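PDB 2IVF: ethylbenzene dehydrogenase alpha-subunit from Aromatoleum aromaticum, which belongs to the molybdopterin oxidoreductase family and binds a molybdenum atom, the MGD and MD1 cofactors and an iron/sulfur cluster. Local coordinates for residues Phe186-His192 against Val602-Gln608. Residues are numbered along the deposited sequence; the frame is centred on the assembly and turned at random.
With MD1 (phosphoric acid 4-(2-amino-4-oxo-3,4,5,6,-tetrahydro-pteridin-6-yl)-2-hydroxy-3,4-dimercapto-but-3-en-yl ester guanylate ester), chain N; ACT (acetate ion), chain E.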
ATOM      1  N   PHE A 186      18.492 -29.911  -1.592  1.00 24.61           N
ATOM      2  CA  PHE A 186      18.537 -28.455  -1.649  1.00 23.65           C
ATOM      3  C   PHE A 186      17.234 -27.942  -2.221  1.00 24.26           C
ATOM      4  O   PHE A 186      16.806 -28.399  -3.278  1.00 23.29           O
ATOM      5  CB  PHE A 186      19.687 -27.970  -2.550  1.00 23.79           C
ATOM      6  CG  PHE A 186      19.793 -26.464  -2.641  1.00 23.90           C
ATOM      7  CD1 PHE A 186      20.534 -25.771  -1.715  1.00 24.59           C
ATOM      8  CD2 PHE A 186      19.219 -25.759  -3.700  1.00 23.77           C
ATOM      9  CE1 PHE A 186      20.651 -24.393  -1.793  1.00 24.94           C
ATOM     10  CE2 PHE A 186      19.302 -24.367  -3.770  1.00 25.03           C
ATOM     11  CZ  PHE A 186      20.017 -23.687  -2.830  1.00 24.92           C
ATOM     12  N   ILE A 187      16.622 -26.979  -1.523  1.00 22.67           N
ATOM     13  CA  ILE A 187      15.370 -26.395  -1.932  1.00 23.85           C
ATOM     14  C   ILE A 187      15.507 -24.919  -1.886  1.00 23.42           C
ATOM     15  O   ILE A 187      15.788 -24.357  -0.838  1.00 24.26           O
ATOM     16  CB  ILE A 187      14.183 -26.840  -1.001  1.00 23.42           C
ATOM     17  CG1 ILE A 187      14.170 -28.356  -0.922  1.00 25.68           C
ATOM     18  CG2 ILE A 187      12.794 -26.329  -1.513  1.00 22.86           C
ATOM     19  CD1 ILE A 187      13.104 -28.834  -0.043  1.00 27.70           C
ATOM     20  N   LEU A 188      15.355 -24.282  -3.043  1.00 22.22           N
ATOM     21  CA  LEU A 188      15.168 -22.855  -3.099  1.00 22.36           C
ATOM     22  C   LEU A 188      13.666 -22.709  -3.230  1.00 21.77           C
ATOM     23  O   LEU A 188      13.090 -22.903  -4.300  1.00 20.59           O
ATOM     24  CB  LEU A 188      15.885 -22.252  -4.296  1.00 23.44           C
ATOM     25  CG  LEU A 188      15.644 -20.772  -4.571  1.00 23.69           C
ATOM     26  CD1 LEU A 188      15.774 -19.901  -3.304  1.00 25.66           C
ATOM     27  CD2 LEU A 188      16.624 -20.312  -5.680  1.00 24.39           C
ATOM     28  N   ASP A 189      13.027 -22.388  -2.130  1.00 20.70           N
ATOM     29  CA  ASP A 189      11.572 -22.496  -2.063  1.00 20.87           C
ATOM     30  C   ASP A 189      10.938 -21.273  -2.671  1.00 21.60           C
ATOM     31  O   ASP A 189      10.891 -20.242  -2.031  1.00 21.03           O
ATOM     32  CB  ASP A 189      11.191 -22.623  -0.610  1.00 20.43           C
ATOM     33  CG  ASP A 189       9.709 -22.887  -0.405  1.00 22.86           C
ATOM     34  OD1 ASP A 189       8.956 -22.927  -1.415  1.00 26.78           O
ATOM     35  OD2 ASP A 189       9.313 -23.054   0.772  1.00 24.49           O
ATOM     36  N   ALA A 190      10.441 -21.396  -3.890  1.00 21.26           N
ATOM     37  CA  ALA A 190       9.478 -20.448  -4.439  1.00 21.41           C
ATOM     38  C   ALA A 190       9.953 -18.988  -4.263  1.00 22.64           C
ATOM     39  O   ALA A 190       9.201 -18.140  -3.771  1.00 23.52           O
ATOM     40  CB  ALA A 190       8.019 -20.676  -3.796  1.00 20.72           C
ATOM     41  N   PRO A 191      11.189 -18.661  -4.719  1.00 23.26           N
ATOM     42  CA  PRO A 191      11.590 -17.261  -4.545  1.00 23.05           C
ATOM     43  C   PRO A 191      10.768 -16.357  -5.431  1.00 23.70           C
ATOM     44  O   PRO A 191      10.499 -16.710  -6.599  1.00 22.33           O
ATOM     45  CB  PRO A 191      13.058 -17.248  -5.030  1.00 24.13           C
ATOM     46  CG  PRO A 191      13.126 -18.361  -5.970  1.00 23.69           C
ATOM     47  CD  PRO A 191      12.210 -19.422  -5.433  1.00 24.11           C
ATOM     48  N   HIS A 192      10.378 -15.192  -4.892  1.00 22.37           N
ATOM     49  CA  HIS A 192       9.728 -14.177  -5.689  1.00 23.25           C
ATOM     50  C   HIS A 192      10.778 -13.251  -6.290  1.00 23.02           C
ATOM     51  O   HIS A 192      11.968 -13.560  -6.237  1.00 24.51           O
ATOM     52  CB  HIS A 192       8.666 -13.425  -4.868  1.00 23.21           C
ATOM     53  CG  HIS A 192       7.442 -13.089  -5.652  1.00 25.01           C
ATOM     54  ND1 HIS A 192       7.506 -12.565  -6.929  1.00 27.46           N
ATOM     55  CD2 HIS A 192       6.119 -13.151  -5.334  1.00 25.41           C
ATOM     56  CE1 HIS A 192       6.276 -12.383  -7.386  1.00 26.48           C
ATOM     57  NE2 HIS A 192       5.418 -12.710  -6.435  1.00 23.19           N
ATOM     58  N   VAL A 602      18.846 -28.595   3.037  1.00 24.04           N
ATOM     59  CA  VAL A 602      19.296 -27.204   2.889  1.00 22.76           C
ATOM     60  C   VAL A 602      18.209 -26.377   2.221  1.00 23.11           C
ATOM     61  O   VAL A 602      17.683 -26.726   1.166  1.00 22.46           O
ATOM     62  CB  VAL A 602      20.625 -27.126   2.132  1.00 22.88           C
ATOM     63  CG1 VAL A 602      21.105 -25.670   2.019  1.00 20.54           C
ATOM     64  CG2 VAL A 602      21.645 -27.959   2.830  1.00 21.63           C
ATOM     65  N   TYR A 603      17.885 -25.252   2.853  1.00 22.15           N
ATOM     66  CA  TYR A 603      16.710 -24.512   2.501  1.00 23.06           C
ATOM     67  C   TYR A 603      17.114 -23.096   2.384  1.00 22.73           C
ATOM     68  O   TYR A 603      17.625 -22.539   3.328  1.00 23.92           O
ATOM     69  CB  TYR A 603      15.659 -24.690   3.583  1.00 22.72           C
ATOM     70  CG  TYR A 603      14.372 -23.998   3.309  1.00 24.03           C
ATOM     71  CD1 TYR A 603      14.187 -22.653   3.679  1.00 25.31           C
ATOM     72  CD2 TYR A 603      13.316 -24.667   2.699  1.00 23.54           C
ATOM     73  CE1 TYR A 603      12.992 -22.029   3.453  1.00 24.38           C
ATOM     74  CE2 TYR A 603      12.114 -24.047   2.488  1.00 23.32           C
ATOM     75  CZ  TYR A 603      11.956 -22.740   2.857  1.00 23.46           C
ATOM     76  OH  TYR A 603      10.758 -22.118   2.621  1.00 23.00           O
ATOM     77  N   MET A 604      16.907 -22.527   1.200  1.00 22.64           N
ATOM     78  CA  MET A 604      17.321 -21.175   0.914  1.00 21.85           C
ATOM     79  C   MET A 604      16.114 -20.250   0.873  1.00 21.92           C
ATOM     80  O   MET A 604      15.164 -20.485   0.132  1.00 22.31           O
ATOM     81  CB  MET A 604      18.034 -21.142  -0.429  1.00 22.51           C
ATOM     82  CG  MET A 604      18.412 -19.796  -0.905  1.00 21.43           C
ATOM     83  SD  MET A 604      19.495 -19.986  -2.304  1.00 22.26           S
ATOM     84  CE  MET A 604      19.608 -18.312  -2.911  1.00 21.32           C
ATOM     85  N   LEU A 605      16.172 -19.204   1.691  1.00 21.53           N
ATOM     86  CA  LEU A 605      15.158 -18.137   1.716  1.00 22.04           C
ATOM     87  C   LEU A 605      15.675 -16.978   0.886  1.00 22.83           C
ATOM     88  O   LEU A 605      16.724 -16.394   1.198  1.00 24.36           O
ATOM     89  CB  LEU A 605      14.905 -17.674   3.149  1.00 22.27           C
ATOM     90  CG  LEU A 605      14.213 -18.624   4.115  1.00 23.11           C
ATOM     91  CD1 LEU A 605      14.543 -18.249   5.561  1.00 24.46           C
ATOM     92  CD2 LEU A 605      12.712 -18.548   3.857  1.00 21.66           C
ATOM     93  N   LEU A 606      14.964 -16.670  -0.191  1.00 22.59           N
ATOM     94  CA  LEU A 606      15.284 -15.565  -1.075  1.00 22.85           C
ATOM     95  C   LEU A 606      13.955 -15.058  -1.607  1.00 22.55           C
ATOM     96  O   LEU A 606      13.183 -15.842  -2.197  1.00 22.90           O
ATOM     97  CB  LEU A 606      16.160 -16.028  -2.228  1.00 22.08           C
ATOM     98  CG  LEU A 606      16.348 -14.999  -3.354  1.00 23.81           C
ATOM     99  CD1 LEU A 606      17.124 -13.734  -2.876  1.00 27.04           C
ATOM    100  CD2 LEU A 606      17.068 -15.718  -4.530  1.00 24.83           C
ATOM    101  N   SER A 607      13.651 -13.801  -1.326  1.00 22.90           N
ATOM    102  CA  SER A 607      12.372 -13.198  -1.725  1.00 23.20           C
ATOM    103  C   SER A 607      11.171 -14.121  -1.397  1.00 22.55           C
ATOM    104  O   SER A 607      10.225 -14.294  -2.188  1.00 21.94           O
ATOM    105  CB  SER A 607      12.397 -12.798  -3.199  1.00 24.12           C
ATOM    106  OG  SER A 607      13.560 -12.026  -3.463  1.00 26.13           O
ATOM    107  N   GLN A 608      11.205 -14.651  -0.180  1.00 22.56           N
ATOM    108  CA  GLN A 608      10.179 -15.550   0.264  1.00 22.79           C
ATOM    109  C   GLN A 608      10.190 -15.602   1.779  1.00 22.06           C
ATOM    110  O   GLN A 608      11.249 -15.532   2.406  1.00 21.85           O
ATOM    111  CB  GLN A 608      10.434 -16.929  -0.326  1.00 23.50           C
ATOM    112  CG  GLN A 608       9.244 -17.863  -0.237  1.00 23.11           C
ATOM    113  CD  GLN A 608       9.352 -18.973   0.802  1.00 22.63           C
ATOM    114  OE1 GLN A 608       8.306 -19.403   1.325  1.00 22.93           O
ATOM    115  NE2 GLN A 608      10.602 -19.472   1.101  1.00 22.22           N
TER
HETATM  116  PB  MD1 N1987       6.590 -13.374  -0.092  1.00 16.59           P
HETATM  117  O3B MD1 N1987       6.614 -11.940   0.576  1.00 15.03           O
HETATM  118  O1B MD1 N1987       7.255 -13.249  -1.415  1.00 15.52           O
HETATM  119  O2B MD1 N1987       6.912 -14.458   0.864  1.00 15.68           O
HETATM  120  O3A MD1 N1987       5.039 -13.549  -0.374  1.00 16.15           O
HETATM  121  C10 MD1 N1987       4.414 -13.125  -1.605  1.00 17.02           C
HETATM  122  C11 MD1 N1987       2.928 -13.323  -1.349  1.00 17.07           C
HETATM  123  O11 MD1 N1987       2.562 -12.165  -0.524  1.00 18.30           O
HETATM  124  C12 MD1 N1987       2.160 -13.249  -2.641  1.00 17.74           C
HETATM  125  S12 MD1 N1987       2.844 -12.588  -4.063  1.00 18.07           S
HETATM  126  C13 MD1 N1987       0.849 -13.647  -2.712  1.00 16.61           C
HETATM  127  S13 MD1 N1987      -0.056 -13.527  -4.132  1.00 15.35           S
HETATM  128  C14 MD1 N1987       0.131 -14.240  -1.560  1.00 17.48           C
HETATM  129  N15 MD1 N1987      -1.027 -13.578  -1.065  1.00 15.70           N
HETATM  130  C16 MD1 N1987      -1.659 -14.003   0.075  1.00 15.37           C
HETATM  131  C15 MD1 N1987      -2.845 -13.378   0.414  1.00 17.69           C
HETATM  132  O14 MD1 N1987      -3.335 -12.462  -0.299  1.00 14.42           O
HETATM  133  N17 MD1 N1987      -3.384 -13.781   1.592  1.00 16.59           N
HETATM  134  C17 MD1 N1987      -2.816 -14.804   2.354  1.00 16.80           C
HETATM  135  N16 MD1 N1987      -3.445 -15.132   3.473  1.00 15.57           N
HETATM  136  N18 MD1 N1987      -1.687 -15.420   1.966  1.00 14.92           N
HETATM  137  C20 MD1 N1987      -1.119 -15.036   0.843  1.00 16.65           C
HETATM  138  N8  MD1 N1987      -0.006 -15.690   0.419  1.00 14.77           N
HETATM  139  C7  MD1 N1987       0.766 -15.336  -0.740  1.00 16.37           C
HETATM  140  PA  MD1 N1987       7.382 -11.334   1.854  1.00 15.83           P
HETATM  141  O1A MD1 N1987       7.447  -9.863   1.599  1.00 15.08           O
HETATM  142  O2A MD1 N1987       6.663 -11.779   3.068  1.00 17.48           O
HETATM  143  O5' MD1 N1987       8.831 -11.962   1.851  1.00 17.74           O
HETATM  144  C5' MD1 N1987       9.715 -11.504   0.835  1.00 16.74           C
HETATM  145  C4' MD1 N1987      10.999 -11.106   1.440  1.00 14.91           C
HETATM  146  O4' MD1 N1987      11.711 -10.520   0.357  1.00 17.51           O
HETATM  147  C1' MD1 N1987      12.564  -9.555   0.976  1.00 16.62           C
HETATM  148  N9  MD1 N1987      13.099  -8.541   0.058  1.00 17.49           N
HETATM  149  C4  MD1 N1987      14.351  -8.544  -0.374  1.00 17.93           C
HETATM  150  N3  MD1 N1987      15.350  -9.421  -0.118  1.00 16.65           N
HETATM  151  C2  MD1 N1987      16.551  -9.248  -0.671  1.00 16.66           C
HETATM  152  N2  MD1 N1987      17.557 -10.132  -0.433  1.00 16.03           N
HETATM  153  N1  MD1 N1987      16.759  -8.114  -1.431  1.00 18.55           N
HETATM  154  C6  MD1 N1987      15.792  -7.184  -1.728  1.00 15.70           C
HETATM  155  O6  MD1 N1987      16.066  -6.246  -2.476  1.00 16.51           O
HETATM  156  C5  MD1 N1987      14.518  -7.408  -1.182  1.00 17.73           C
HETATM  157  N7  MD1 N1987      13.362  -6.755  -1.206  1.00 15.71           N
HETATM  158  C8  MD1 N1987      12.507  -7.460  -0.459  1.00 16.68           C
HETATM  159  C2' MD1 N1987      11.683  -8.879   2.022  1.00 17.27           C
HETATM  160  O2' MD1 N1987      12.430  -8.272   3.105  1.00 18.21           O
HETATM  161  C3' MD1 N1987      10.743 -10.005   2.476  1.00 16.04           C
HETATM  162  O3' MD1 N1987      11.075 -10.492   3.803  1.00 15.84           O
HETATM  163  C   ACT E1978       2.694 -12.019  -8.225  1.00 26.32           C
HETATM  164  O   ACT E1978       2.847 -12.315  -7.050  1.00 23.48           O
HETATM  165  OXT ACT E1978       1.656 -11.324  -8.417  1.00 28.06           O
HETATM  166  CH3 ACT E1978       3.646 -12.481  -9.272  1.00 25.74           C
HETATM  167  O   HOH W   1      12.989 -19.080  -0.637  1.00 18.78           O
HETATM  168  O   HOH W   2      14.268 -12.226  -6.061  1.00 27.27           O
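Tyr603 reaches across from strand 602-606 to give its phenolic hydrogen to Asp189, OH to OD2 2.5 Å, meeting the carboxylate on its anti side with ring and carboxylate planes 81° apart. The same OH accepts Gln608 NE2, nearly in the amide plane, while Lys614 forms a salt bridge with Asp189 OD1 and a hydrogen bond with Gln608 OE1. Ile187 N to Val602 O and Met604 N to Ile187 O pair the parallel strands; where these part, a water bridges Asp189 O and Met604 O and accepts from Leu606 N and Gln608 NE2. On the face opposite Ile187 and Tyr603, Met604 runs extended, its SD at the edge of the Phe186 ring, 3.8 Å from CZ, in a Met-aromatic contact. Leu188, with CG anti to the backbone N (chi1 173°), lies alongside and brings CD1 to 3.6 Å from Met604 CG. Past the strands, His192 N bonds Ser607 O at 2.9 Å from above the carbonyl plane; His192, Ser607 and Gln608 line the MD1 pocket, and His192 NE2 donates to an acetate. Strand 186-188 is outermost of its mixed sheet within the chain, and strand 631-636 flanks 602-606; helix 197-210 packs over Phe186, Leu188 and Met604, helix 610-613 against Tyr603.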